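Local coordinates for thioesterase domain-containing protein (Pseudomonas aeruginosa, PDB 1ZKI) that probably hydrolyses acyl-CoA thioesters, as a two-subunit member of the hotdog-fold thioesterases, at residues G30-L36 with E93-R99; M58-G63 with A122-F128; M62-C66 with L108-A112. All coordinates share one frame. Numbering follows the deposited sequence.

Interaction 1 of 3, residues G30-L36 with E93-R99; sequences GVAEVRL and EVRCVAR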
ATOM      1  N   GLY A  30       5.656   5.297  15.296  1.00 16.90           N
ATOM      2  CA  GLY A  30       4.674   4.911  14.270  1.00 15.28           C
ATOM      3  C   GLY A  30       5.240   3.884  13.300  1.00 14.49           C
ATOM      4  O   GLY A  30       4.802   3.799  12.160  1.00 14.76           O
ATOM      5  N   VAL A  31       6.215   3.108  13.762  0.50 13.99           N
ATOM      6  CA  VAL A  31       6.846   2.069  12.946  0.50 13.35           C
ATOM      7  C   VAL A  31       7.174   0.861  13.835  0.50 13.07           C
ATOM      8  O   VAL A  31       7.547   1.019  15.004  0.50 13.01           O
ATOM      9  CB  VAL A  31       8.108   2.616  12.183  0.50 13.69           C
ATOM     10  CG1 VAL A  31       9.145   3.169  13.147  0.50 13.45           C
ATOM     11  CG2 VAL A  31       8.734   1.559  11.263  0.50 13.74           C
ATOM     12  N   ALA A  32       7.004  -0.341  13.287  1.00 12.30           N
ATOM     13  CA  ALA A  32       7.322  -1.567  14.007  1.00 12.20           C
ATOM     14  C   ALA A  32       7.911  -2.605  13.078  1.00 12.23           C
ATOM     15  O   ALA A  32       7.657  -2.577  11.872  1.00 12.57           O
ATOM     16  CB  ALA A  32       6.069  -2.118  14.700  1.00 12.23           C
ATOM     17  N   GLU A  33       8.709  -3.506  13.642  1.00 11.62           N
ATOM     18  CA  GLU A  33       9.241  -4.634  12.894  1.00 12.53           C
ATOM     19  C   GLU A  33       8.994  -5.902  13.692  1.00 11.85           C
ATOM     20  O   GLU A  33       9.223  -5.935  14.904  1.00 10.79           O
ATOM     21  CB  GLU A  33      10.745  -4.485  12.604  1.00 11.94           C
ATOM     22  CG  GLU A  33      11.310  -5.690  11.813  1.00 13.90           C
ATOM     23  CD  GLU A  33      12.742  -5.506  11.323  1.00 16.51           C
ATOM     24  OE1 GLU A  33      13.270  -4.370  11.378  1.00 19.33           O
ATOM     25  OE2 GLU A  33      13.344  -6.515  10.879  1.00 18.56           O
ATOM     26  N   VAL A  34       8.542  -6.936  12.989  1.00 11.46           N
ATOM     27  CA  VAL A  34       8.274  -8.251  13.578  1.00 11.26           C
ATOM     28  C   VAL A  34       8.910  -9.325  12.685  1.00 11.50           C
ATOM     29  O   VAL A  34       8.897  -9.180  11.456  1.00 11.52           O
ATOM     30  CB  VAL A  34       6.728  -8.465  13.713  1.00 11.38           C
ATOM     31  CG1 VAL A  34       6.392  -9.850  14.209  1.00 13.07           C
ATOM     32  CG2 VAL A  34       6.104  -7.392  14.626  1.00 10.71           C
ATOM     33  N   ARG A  35       9.467 -10.381  13.283  1.00 11.48           N
ATOM     34  CA  ARG A  35      10.062 -11.475  12.501  1.00 11.62           C
ATOM     35  C   ARG A  35       9.205 -12.720  12.624  1.00 12.35           C
ATOM     36  O   ARG A  35       8.484 -12.888  13.619  1.00 11.81           O
ATOM     37  CB  ARG A  35      11.510 -11.767  12.940  1.00 12.38           C
ATOM     38  CG  ARG A  35      11.647 -12.299  14.333  1.00 11.70           C
ATOM     39  CD  ARG A  35      13.123 -12.543  14.732  1.00 12.60           C
ATOM     40  NE  ARG A  35      13.713 -13.732  14.096  1.00 12.81           N
ATOM     41  CZ  ARG A  35      13.625 -14.977  14.564  1.00 13.07           C
ATOM     42  NH1 ARG A  35      14.206 -15.981  13.904  1.00 12.30           N
ATOM     43  NH2 ARG A  35      12.944 -15.242  15.687  1.00 14.84           N
ATOM     44  N   LEU A  36       9.294 -13.586  11.618  1.00 11.77           N
ATOM     45  CA  LEU A  36       8.558 -14.849  11.579  1.00 12.40           C
ATOM     46  C   LEU A  36       9.447 -15.906  10.940  1.00 12.62           C
ATOM     47  O   LEU A  36       9.650 -15.880   9.726  1.00 12.19           O
ATOM     48  CB  LEU A  36       7.238 -14.721  10.802  1.00 12.59           C
ATOM     49  CG  LEU A  36       6.424 -16.023  10.605  1.00 12.50           C
ATOM     50  CD1 LEU A  36       6.179 -16.741  11.948  1.00 13.04           C
ATOM     51  CD2 LEU A  36       5.080 -15.729   9.870  1.00 13.15           C
ATOM     52  N   GLU A  93      13.631 -17.026   7.559  1.00 14.01           N
ATOM     53  CA  GLU A  93      12.652 -16.170   8.210  1.00 12.75           C
ATOM     54  C   GLU A  93      12.297 -14.964   7.360  1.00 12.67           C
ATOM     55  O   GLU A  93      13.048 -14.570   6.458  1.00 11.84           O
ATOM     56  CB  GLU A  93      13.151 -15.704   9.580  1.00 13.47           C
ATOM     57  CG  GLU A  93      14.269 -14.673   9.515  1.00 13.38           C
ATOM     58  CD  GLU A  93      14.819 -14.343  10.897  1.00 12.86           C
ATOM     59  OE1 GLU A  93      15.532 -15.214  11.456  1.00 12.06           O
ATOM     60  OE2 GLU A  93      14.546 -13.216  11.399  1.00 14.10           O
ATOM     61  N   VAL A  94      11.163 -14.363   7.690  1.00 12.37           N
ATOM     62  CA  VAL A  94      10.770 -13.109   7.055  1.00 11.67           C
ATOM     63  C   VAL A  94      10.667 -12.002   8.096  1.00 12.17           C
ATOM     64  O   VAL A  94      10.460 -12.271   9.292  1.00 12.23           O
ATOM     65  CB  VAL A  94       9.442 -13.238   6.252  1.00 12.09           C
ATOM     66  CG1 VAL A  94       9.609 -14.216   5.068  1.00 12.11           C
ATOM     67  CG2 VAL A  94       8.280 -13.678   7.167  1.00 12.08           C
ATOM     68  N   ARG A  95      10.818 -10.765   7.627  1.00 11.89           N
ATOM     69  CA  ARG A  95      10.665  -9.583   8.462  1.00 11.79           C
ATOM     70  C   ARG A  95       9.550  -8.751   7.887  1.00 12.09           C
ATOM     71  O   ARG A  95       9.488  -8.561   6.683  1.00 11.29           O
ATOM     72  CB  ARG A  95      11.966  -8.762   8.477  1.00 12.02           C
ATOM     73  CG  ARG A  95      13.178  -9.507   9.027  1.00 14.80           C
ATOM     74  CD  ARG A  95      12.997  -9.730  10.503  1.00 14.56           C
ATOM     75  NE  ARG A  95      14.083 -10.465  11.150  1.00 13.90           N
ATOM     76  CZ  ARG A  95      14.959  -9.918  11.979  1.00 13.80           C
ATOM     77  NH1 ARG A  95      14.921  -8.607  12.234  1.00 14.40           N
ATOM     78  NH2 ARG A  95      15.870 -10.689  12.562  1.00 13.94           N
ATOM     79  N   CYS A  96       8.670  -8.279   8.760  1.00 11.03           N
ATOM     80  CA  CYS A  96       7.646  -7.317   8.373  1.00 11.07           C
ATOM     81  C   CYS A  96       7.953  -5.985   9.030  1.00 11.33           C
ATOM     82  O   CYS A  96       8.215  -5.924  10.242  1.00 10.79           O
ATOM     83  CB  CYS A  96       6.274  -7.810   8.787  1.00 11.23           C
ATOM     84  SG  CYS A  96       4.950  -6.631   8.335  1.00 13.66           S
ATOM     85  N   VAL A  97       7.951  -4.922   8.227  1.00 11.56           N
ATOM     86  CA  VAL A  97       8.041  -3.561   8.755  1.00 11.50           C
ATOM     87  C   VAL A  97       6.751  -2.830   8.387  1.00 11.99           C
ATOM     88  O   VAL A  97       6.361  -2.808   7.208  1.00 12.05           O
ATOM     89  CB  VAL A  97       9.266  -2.806   8.193  1.00 11.61           C
ATOM     90  CG1 VAL A  97       9.287  -1.362   8.712  1.00 13.16           C
ATOM     91  CG2 VAL A  97      10.551  -3.553   8.568  1.00 12.21           C
ATOM     92  N   ALA A  98       6.090  -2.258   9.394  1.00 11.58           N
ATOM     93  CA  ALA A  98       4.858  -1.518   9.185  1.00 12.26           C
ATOM     94  C   ALA A  98       5.082  -0.069   9.607  1.00 12.89           C
ATOM     95  O   ALA A  98       5.848   0.205  10.540  1.00 13.05           O
ATOM     96  CB  ALA A  98       3.706  -2.132   9.979  1.00 11.93           C
ATOM     97  N   ARG A  99       4.409   0.844   8.906  1.00 13.06           N
ATOM     98  CA  ARG A  99       4.584   2.269   9.109  1.00 14.70           C
ATOM     99  C   ARG A  99       3.229   2.959   9.065  1.00 13.08           C
ATOM    100  O   ARG A  99       2.493   2.816   8.082  1.00 12.74           O
ATOM    101  CB  ARG A  99       5.480   2.817   7.997  1.00 14.83           C
ATOM    102  CG  ARG A  99       5.898   4.258   8.173  1.00 19.35           C
ATOM    103  CD  ARG A  99       6.920   4.645   7.076  1.00 19.76           C
ATOM    104  NE  ARG A  99       8.078   3.742   7.108  1.00 28.75           N
ATOM    105  CZ  ARG A  99       9.159   3.899   7.880  1.00 31.47           C
ATOM    106  NH1 ARG A  99       9.275   4.947   8.697  1.00 32.20           N
ATOM    107  NH2 ARG A  99      10.139   2.998   7.831  1.00 32.83           N
TER
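This is an antiparallel pairing of neighbouring strands, 31-37 and 93-103, in the curved sheet of the hotdog fold. The short axes approach to 4.7 Å with their directions at 163°. Hydrogen-bonded pairs (Ala32 with Ala98, Val34 with Cys96, Leu36 with Val94) alternate with non-hydrogen-bonded ones; in the central pair Val34 N to Cys96 O and Cys96 N to Val34 O are both 2.9 Å. Those three pairs put their side chains on the helix side, where Val34 and Cys96 meet Thr61 of helix 51-70, and Leu36 CB lies 3.9 Å from Val94 CG2. The other face carries a salt-bridge network. Glu93 grips Arg35 with both oxygens (NE to OE2 and NH1 to OE1, each 2.9 Å), its OE2 also takes Arg95 NE at 2.8 Å, and Arg95 NH1 reaches Glu33 OE2 at 2.9 Å. Arg35 NH2 continues to Asp23 on the edge strand. The one carboxylate of Glu93 thus bridges both arginines, offsetting their like charges on the partly exposed face.

Interaction 2 of 3, residues M58-G63 with A122-F128; sequences MDVTMG and AKGQGTF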
HETATM    1  N   MSE A  58       1.626  -9.572   9.075  1.00 13.75           N
HETATM    2  CA  MSE A  58       1.368  -8.190   8.706  1.00 15.44           C
HETATM    3  C   MSE A  58       0.398  -7.490   9.672  1.00 14.54           C
HETATM    4  O   MSE A  58       0.670  -6.389  10.133  1.00 13.75           O
HETATM    5  CB  MSE A  58       0.843  -8.096   7.268  1.00 15.31           C
HETATM    6  CG  MSE A  58       0.651  -6.658   6.831  1.00 16.73           C
HETATM    7 SE   MSE A  58       0.236  -6.638   4.949  1.00 25.80          SE
HETATM    8  CE  MSE A  58       1.976  -7.271   4.315  1.00 18.24           C
ATOM      9  N   ASP A  59      -0.719  -8.141   9.981  1.00 13.60           N
ATOM     10  CA  ASP A  59      -1.724  -7.540  10.873  1.00 14.11           C
ATOM     11  C   ASP A  59      -1.114  -7.215  12.251  1.00 13.88           C
ATOM     12  O   ASP A  59      -1.333  -6.127  12.820  1.00 14.15           O
ATOM     13  CB  ASP A  59      -2.930  -8.474  11.007  1.00 14.52           C
ATOM     14  CG  ASP A  59      -3.989  -7.914  11.938  1.00 19.49           C
ATOM     15  OD1 ASP A  59      -4.557  -6.839  11.645  1.00 22.47           O
ATOM     16  OD2 ASP A  59      -4.207  -8.518  12.994  1.00 26.56           O
ATOM     17  N   VAL A  60      -0.327  -8.146  12.786  1.00 12.70           N
ATOM     18  CA  VAL A  60       0.314  -7.926  14.079  1.00 12.43           C
ATOM     19  C   VAL A  60       1.303  -6.759  14.040  1.00 11.85           C
ATOM     20  O   VAL A  60       1.307  -5.922  14.942  1.00 12.17           O
ATOM     21  CB  VAL A  60       0.955  -9.215  14.616  1.00 12.51           C
ATOM     22  CG1 VAL A  60       1.870  -8.928  15.809  1.00 14.55           C
ATOM     23  CG2 VAL A  60      -0.176 -10.233  15.007  1.00 13.01           C
ATOM     24  N   THR A  61       2.142  -6.722  13.008  1.00 10.99           N
ATOM     25  CA  THR A  61       3.117  -5.635  12.855  1.00 10.75           C
ATOM     26  C   THR A  61       2.416  -4.275  12.718  1.00 10.72           C
ATOM     27  O   THR A  61       2.833  -3.292  13.319  1.00 10.18           O
ATOM     28  CB  THR A  61       4.045  -5.869  11.638  1.00 11.09           C
ATOM     29  OG1 THR A  61       4.546  -7.213  11.682  1.00 10.76           O
ATOM     30  CG2 THR A  61       5.238  -4.903  11.696  1.00 10.71           C
HETATM   31  N   MSE A  62       1.356  -4.229  11.912  1.00 11.37           N
HETATM   32  CA  MSE A  62       0.563  -3.004  11.772  1.00 13.22           C
HETATM   33  C   MSE A  62      -0.045  -2.562  13.106  1.00 11.64           C
HETATM   34  O   MSE A  62      -0.016  -1.388  13.423  1.00 11.90           O
HETATM   35  CB  MSE A  62      -0.523  -3.187  10.716  1.00 11.62           C
HETATM   36  CG  MSE A  62       0.008  -3.274   9.305  1.00 11.03           C
HETATM   37 SE   MSE A  62      -1.600  -3.622   8.166  1.00 23.81          SE
HETATM   38  CE  MSE A  62      -0.839  -3.077   6.460  1.00 15.59           C
ATOM     39  N   GLY A  63      -0.571  -3.504  13.896  1.00 11.72           N
ATOM     40  CA  GLY A  63      -1.116  -3.172  15.218  1.00 11.59           C
ATOM     41  C   GLY A  63      -0.072  -2.548  16.139  1.00 11.89           C
ATOM     42  O   GLY A  63      -0.358  -1.589  16.868  1.00 12.28           O
ATOM     43  N   ALA A 122       5.661  -9.729   0.382  1.00 11.61           N
ATOM     44  CA  ALA A 122       4.250  -9.265   0.394  1.00 11.30           C
ATOM     45  C   ALA A 122       4.203  -7.783   0.729  1.00 11.85           C
ATOM     46  O   ALA A 122       5.157  -7.232   1.274  1.00 11.59           O
ATOM     47  CB  ALA A 122       3.422 -10.071   1.406  1.00 11.40           C
ATOM     48  N   LYS A 123       3.103  -7.137   0.367  1.00 11.24           N
ATOM     49  CA  LYS A 123       2.940  -5.710   0.628  1.00 12.03           C
ATOM     50  C   LYS A 123       1.473  -5.515   0.956  1.00 11.55           C
ATOM     51  O   LYS A 123       0.606  -6.168   0.358  1.00 11.20           O
ATOM     52  CB  LYS A 123       3.291  -4.883  -0.612  1.00 12.88           C
ATOM     53  CG  LYS A 123       3.186  -3.358  -0.395  1.00 15.72           C
ATOM     54  CD  LYS A 123       4.458  -2.836   0.289  1.00 20.70           C
ATOM     55  CE  LYS A 123       4.204  -1.632   1.201  1.00 25.04           C
ATOM     56  NZ  LYS A 123       4.037  -0.372   0.483  1.00 27.06           N
ATOM     57  N   GLY A 124       1.184  -4.650   1.924  1.00 10.68           N
ATOM     58  CA  GLY A 124      -0.230  -4.370   2.242  1.00 10.82           C
ATOM     59  C   GLY A 124      -0.492  -3.005   2.822  1.00 10.62           C
ATOM     60  O   GLY A 124       0.447  -2.260   3.128  1.00 10.78           O
ATOM     61  N   GLN A 125      -1.780  -2.710   2.992  1.00 10.36           N
ATOM     62  CA  GLN A 125      -2.254  -1.418   3.464  1.00 11.20           C
ATOM     63  C   GLN A 125      -3.545  -1.690   4.193  1.00 11.48           C
ATOM     64  O   GLN A 125      -4.360  -2.479   3.717  1.00 11.46           O
ATOM     65  CB  GLN A 125      -2.527  -0.527   2.248  1.00 10.84           C
ATOM     66  CG  GLN A 125      -2.921   0.895   2.545  1.00 12.10           C
ATOM     67  CD  GLN A 125      -3.146   1.693   1.262  1.00 13.17           C
ATOM     68  OE1 GLN A 125      -4.223   2.270   1.054  1.00 15.29           O
ATOM     69  NE2 GLN A 125      -2.145   1.695   0.382  1.00 15.08           N
ATOM     70  N   GLY A 126      -3.724  -1.058   5.346  1.00 10.26           N
ATOM     71  CA  GLY A 126      -4.947  -1.264   6.149  1.00 11.18           C
ATOM     72  C   GLY A 126      -5.355  -0.036   6.933  1.00 11.45           C
ATOM     73  O   GLY A 126      -4.625   0.977   6.974  1.00 11.07           O
ATOM     74  N   THR A 127      -6.512  -0.142   7.578  1.00 10.73           N
ATOM     75  CA  THR A 127      -7.118   0.975   8.275  1.00 11.38           C
ATOM     76  C   THR A 127      -7.460   0.458   9.651  1.00 11.78           C
ATOM     77  O   THR A 127      -8.044  -0.627   9.792  1.00 11.66           O
ATOM     78  CB  THR A 127      -8.391   1.447   7.566  1.00 11.18           C
ATOM     79  OG1 THR A 127      -8.153   1.517   6.156  1.00 12.18           O
ATOM     80  CG2 THR A 127      -8.860   2.841   8.094  1.00 11.66           C
ATOM     81  N   PHE A 128      -7.094   1.238  10.661  1.00 12.69           N
ATOM     82  CA  PHE A 128      -7.379   0.913  12.059  1.00 14.35           C
ATOM     83  C   PHE A 128      -8.333   1.944  12.641  1.00 15.07           C
ATOM     84  O   PHE A 128      -8.333   3.117  12.233  1.00 14.05           O
ATOM     85  CB  PHE A 128      -6.059   0.876  12.849  1.00 15.25           C
ATOM     86  CG  PHE A 128      -5.290  -0.405  12.687  1.00 16.66           C
ATOM     87  CD1 PHE A 128      -5.171  -1.288  13.751  1.00 18.94           C
ATOM     88  CD2 PHE A 128      -4.709  -0.747  11.473  1.00 17.86           C
ATOM     89  CE1 PHE A 128      -4.471  -2.483  13.619  1.00 19.18           C
ATOM     90  CE2 PHE A 128      -4.012  -1.955  11.311  1.00 19.15           C
ATOM     91  CZ  PHE A 128      -3.889  -2.826  12.389  1.00 18.79           C
TER
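Helix segment 58-63 crosses strand segment 122-128 at 52° between their N-to-C directions, with axes 10.0 Å apart at closest approach. CA atoms come nearest at Met58 and Gly124, 7.7 Å, and at Met62 and Gly126, 8.1 Å, so residues one helical turn apart on the helix face alternate residues on the strand. This is the hotdog packing itself: the central helix lies against the concave side of the sheet. Both methionines are selenomethionines here and point at the strand. Met58 SE sits 3.6 Å from Gly124 CA; a beta carbon modelled on Gly124 would fall only 2.3 Å from that selenium, so the missing side chain is what admits Met58 so deeply. Met62 CE lies along the backbone, 3.6 Å from Gln125 N and 3.7 Å from Gly126 N. At the far end the Phe128 ring packs on the helix, its CE2 3.7 Å from Met62 CB and its CZ 3.7 Å from Gly63 N. Asp59, hydrogen-bonded to Thr78, borders that ring. Van der Waals contact of the selenomethionines with glycine backbone, and of Phe128 with the helix, therefore holds this face, while Lys123 on the other salt-bridges Glu111 of its own chain and of the second subunit.

Interaction 3 of 3, residues M62-C66 with L108-A112; sequences MGLAC and LVVEA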
HETATM    1  N   MSE A  62       1.356  -4.229  11.912  1.00 11.37           N
HETATM    2  CA  MSE A  62       0.563  -3.004  11.772  1.00 13.22           C
HETATM    3  C   MSE A  62      -0.045  -2.562  13.106  1.00 11.64           C
HETATM    4  O   MSE A  62      -0.016  -1.388  13.423  1.00 11.90           O
HETATM    5  CB  MSE A  62      -0.523  -3.187  10.716  1.00 11.62           C
HETATM    6  CG  MSE A  62       0.008  -3.274   9.305  1.00 11.03           C
HETATM    7 SE   MSE A  62      -1.600  -3.622   8.166  1.00 23.81          SE
HETATM    8  CE  MSE A  62      -0.839  -3.077   6.460  1.00 15.59           C
ATOM      9  N   GLY A  63      -0.571  -3.504  13.896  1.00 11.72           N
ATOM     10  CA  GLY A  63      -1.116  -3.172  15.218  1.00 11.59           C
ATOM     11  C   GLY A  63      -0.072  -2.548  16.139  1.00 11.89           C
ATOM     12  O   GLY A  63      -0.358  -1.589  16.868  1.00 12.28           O
ATOM     13  N   LEU A  64       1.136  -3.109  16.106  1.00 11.25           N
ATOM     14  CA  LEU A  64       2.248  -2.622  16.917  1.00 11.09           C
ATOM     15  C   LEU A  64       2.714  -1.238  16.459  1.00 11.39           C
ATOM     16  O   LEU A  64       3.048  -0.384  17.277  1.00 11.04           O
ATOM     17  CB  LEU A  64       3.390  -3.641  16.888  1.00 11.67           C
ATOM     18  CG  LEU A  64       3.170  -4.909  17.733  1.00 12.12           C
ATOM     19  CD1 LEU A  64       4.386  -5.847  17.568  1.00 13.22           C
ATOM     20  CD2 LEU A  64       2.940  -4.563  19.208  1.00 13.42           C
ATOM     21  N   ALA A  65       2.730  -1.011  15.140  1.00 11.37           N
ATOM     22  CA  ALA A  65       3.023   0.320  14.607  1.00 11.55           C
ATOM     23  C   ALA A  65       1.990   1.328  15.106  1.00 12.56           C
ATOM     24  O   ALA A  65       2.353   2.417  15.531  1.00 12.17           O
ATOM     25  CB  ALA A  65       3.068   0.304  13.068  1.00 11.12           C
ATOM     26  N   CYS A  66       0.710   0.947  15.095  1.00 12.27           N
ATOM     27  CA  CYS A  66      -0.341   1.821  15.631  1.00 14.13           C
ATOM     28  C   CYS A  66      -0.111   2.117  17.100  1.00 14.68           C
ATOM     29  O   CYS A  66      -0.173   3.264  17.514  1.00 14.58           O
ATOM     30  CB  CYS A  66      -1.709   1.208  15.422  1.00 14.13           C
ATOM     31  SG  CYS A  66      -2.155   1.324  13.710  1.00 18.22           S
ATOM     32  N   LEU A 108      -6.515   5.340  11.720  1.00 15.20           N
ATOM     33  CA  LEU A 108      -5.128   5.337  11.309  1.00 14.11           C
ATOM     34  C   LEU A 108      -5.007   4.538  10.020  1.00 13.11           C
ATOM     35  O   LEU A 108      -5.690   3.534   9.840  1.00 12.64           O
ATOM     36  CB  LEU A 108      -4.212   4.729  12.378  1.00 14.24           C
ATOM     37  CG  LEU A 108      -4.228   5.245  13.819  1.00 15.11           C
ATOM     38  CD1 LEU A 108      -5.157   4.382  14.674  1.00 15.15           C
ATOM     39  CD2 LEU A 108      -2.824   5.238  14.390  1.00 15.70           C
ATOM     40  N   VAL A 109      -4.148   5.003   9.121  1.00 11.45           N
ATOM     41  CA  VAL A 109      -3.812   4.255   7.921  1.00 11.34           C
ATOM     42  C   VAL A 109      -2.374   3.773   8.055  1.00 11.45           C
ATOM     43  O   VAL A 109      -1.470   4.549   8.440  1.00 11.18           O
ATOM     44  CB  VAL A 109      -3.954   5.112   6.663  1.00 11.44           C
ATOM     45  CG1 VAL A 109      -3.691   4.278   5.402  1.00 12.50           C
ATOM     46  CG2 VAL A 109      -5.350   5.747   6.614  1.00 11.53           C
ATOM     47  N   VAL A 110      -2.160   2.506   7.718  1.00 10.81           N
ATOM     48  CA  VAL A 110      -0.856   1.868   7.917  1.00 11.91           C
ATOM     49  C   VAL A 110      -0.493   1.057   6.684  1.00 12.17           C
ATOM     50  O   VAL A 110      -1.388   0.478   6.047  1.00 12.09           O
ATOM     51  CB  VAL A 110      -0.869   0.901   9.151  1.00 11.29           C
ATOM     52  CG1 VAL A 110       0.547   0.418   9.496  1.00 11.38           C
ATOM     53  CG2 VAL A 110      -1.499   1.561  10.359  1.00 14.87           C
ATOM     54  N   GLU A 111       0.792   1.066   6.306  1.00 12.13           N
ATOM     55  CA  GLU A 111       1.266   0.188   5.239  1.00 13.53           C
ATOM     56  C   GLU A 111       2.285  -0.766   5.828  1.00 13.13           C
ATOM     57  O   GLU A 111       2.815  -0.509   6.918  1.00 12.17           O
ATOM     58  CB  GLU A 111       1.883   0.981   4.079  1.00 13.95           C
ATOM     59  CG  GLU A 111       3.181   1.688   4.424  1.00 15.82           C
ATOM     60  CD  GLU A 111       3.914   2.270   3.189  1.00 18.97           C
ATOM     61  OE1 GLU A 111       3.550   1.936   2.040  1.00 25.65           O
ATOM     62  OE2 GLU A 111       4.860   3.060   3.382  1.00 23.56           O
ATOM     63  N   ALA A 112       2.551  -1.867   5.133  1.00 12.21           N
ATOM     64  CA  ALA A 112       3.557  -2.819   5.616  1.00 12.74           C
ATOM     65  C   ALA A 112       4.152  -3.589   4.459  1.00 13.12           C
ATOM     66  O   ALA A 112       3.515  -3.738   3.414  1.00 13.87           O
ATOM     67  CB  ALA A 112       2.967  -3.773   6.663  1.00 12.53           C
TER
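Strand segment 108-112 meets the helix through alternate residues, beginning with Leu108, whose CD2 lies 4.0 Å from Cys66 SG; Phe128 of the adjoining strand packs beside both. Val109 turns its side chain away from the helix and packs on Asn84 of the second subunit. Val110 is the centre of the contact, with 77 Å² covered by the helix segment. Its CG2 comes within 3.4 Å of Cys66 SG, while its CG1 lies 3.7 Å from Met62 CG and 4.4 Å from Ala65 CB, so its two methyls spread over successive turns. The CA atoms of Met62 and Val110 are only 6.4 Å apart. Glu111 again faces outward and salt-bridges Lys123 of the second subunit as well as Lys123 of its own chain; its backbone still adjoins the end of Met62, a selenomethionine whose CE is 3.9 Å from Glu111 C. Ala112 closes the row, CB to Met62 CE 3.9 Å. The short axes run 132° apart, 8.9 Å at closest approach, so the helix passes obliquely over the sheet, as in the hotdog fold. The alternation sorts the chemistry: aliphatic and sulfur- or selenium-bearing groups fill the helix side by dispersion contacts, whereas Glu111 places its charge at the subunit interface.

The three contacts report on one sheet and the helix laid across it. Interaction 1 is a strand-to-strand pairing, partly buried and rich in backbone hydrogen bonds and surface charge, with neither segment touched by the second subunit. Interactions 2 and 3 are buried helix-to-strand packings whose centres are 5 Å apart; they share Met62, which reaches both neighbouring strands, joined at Phe128 N and Leu108 O, 2.8 Å apart. Thr61 links interaction 1 to the helix, its OG1 lying 3.2 Å from Val34 CB, and Arg99 N approaches Glu111 O at 2.9 Å. On the outer face the charges differ in role: those of Glu33, Arg35, Glu93 and Arg95 pair within the chain, while Lys123 and Glu111 also pair across the dimer.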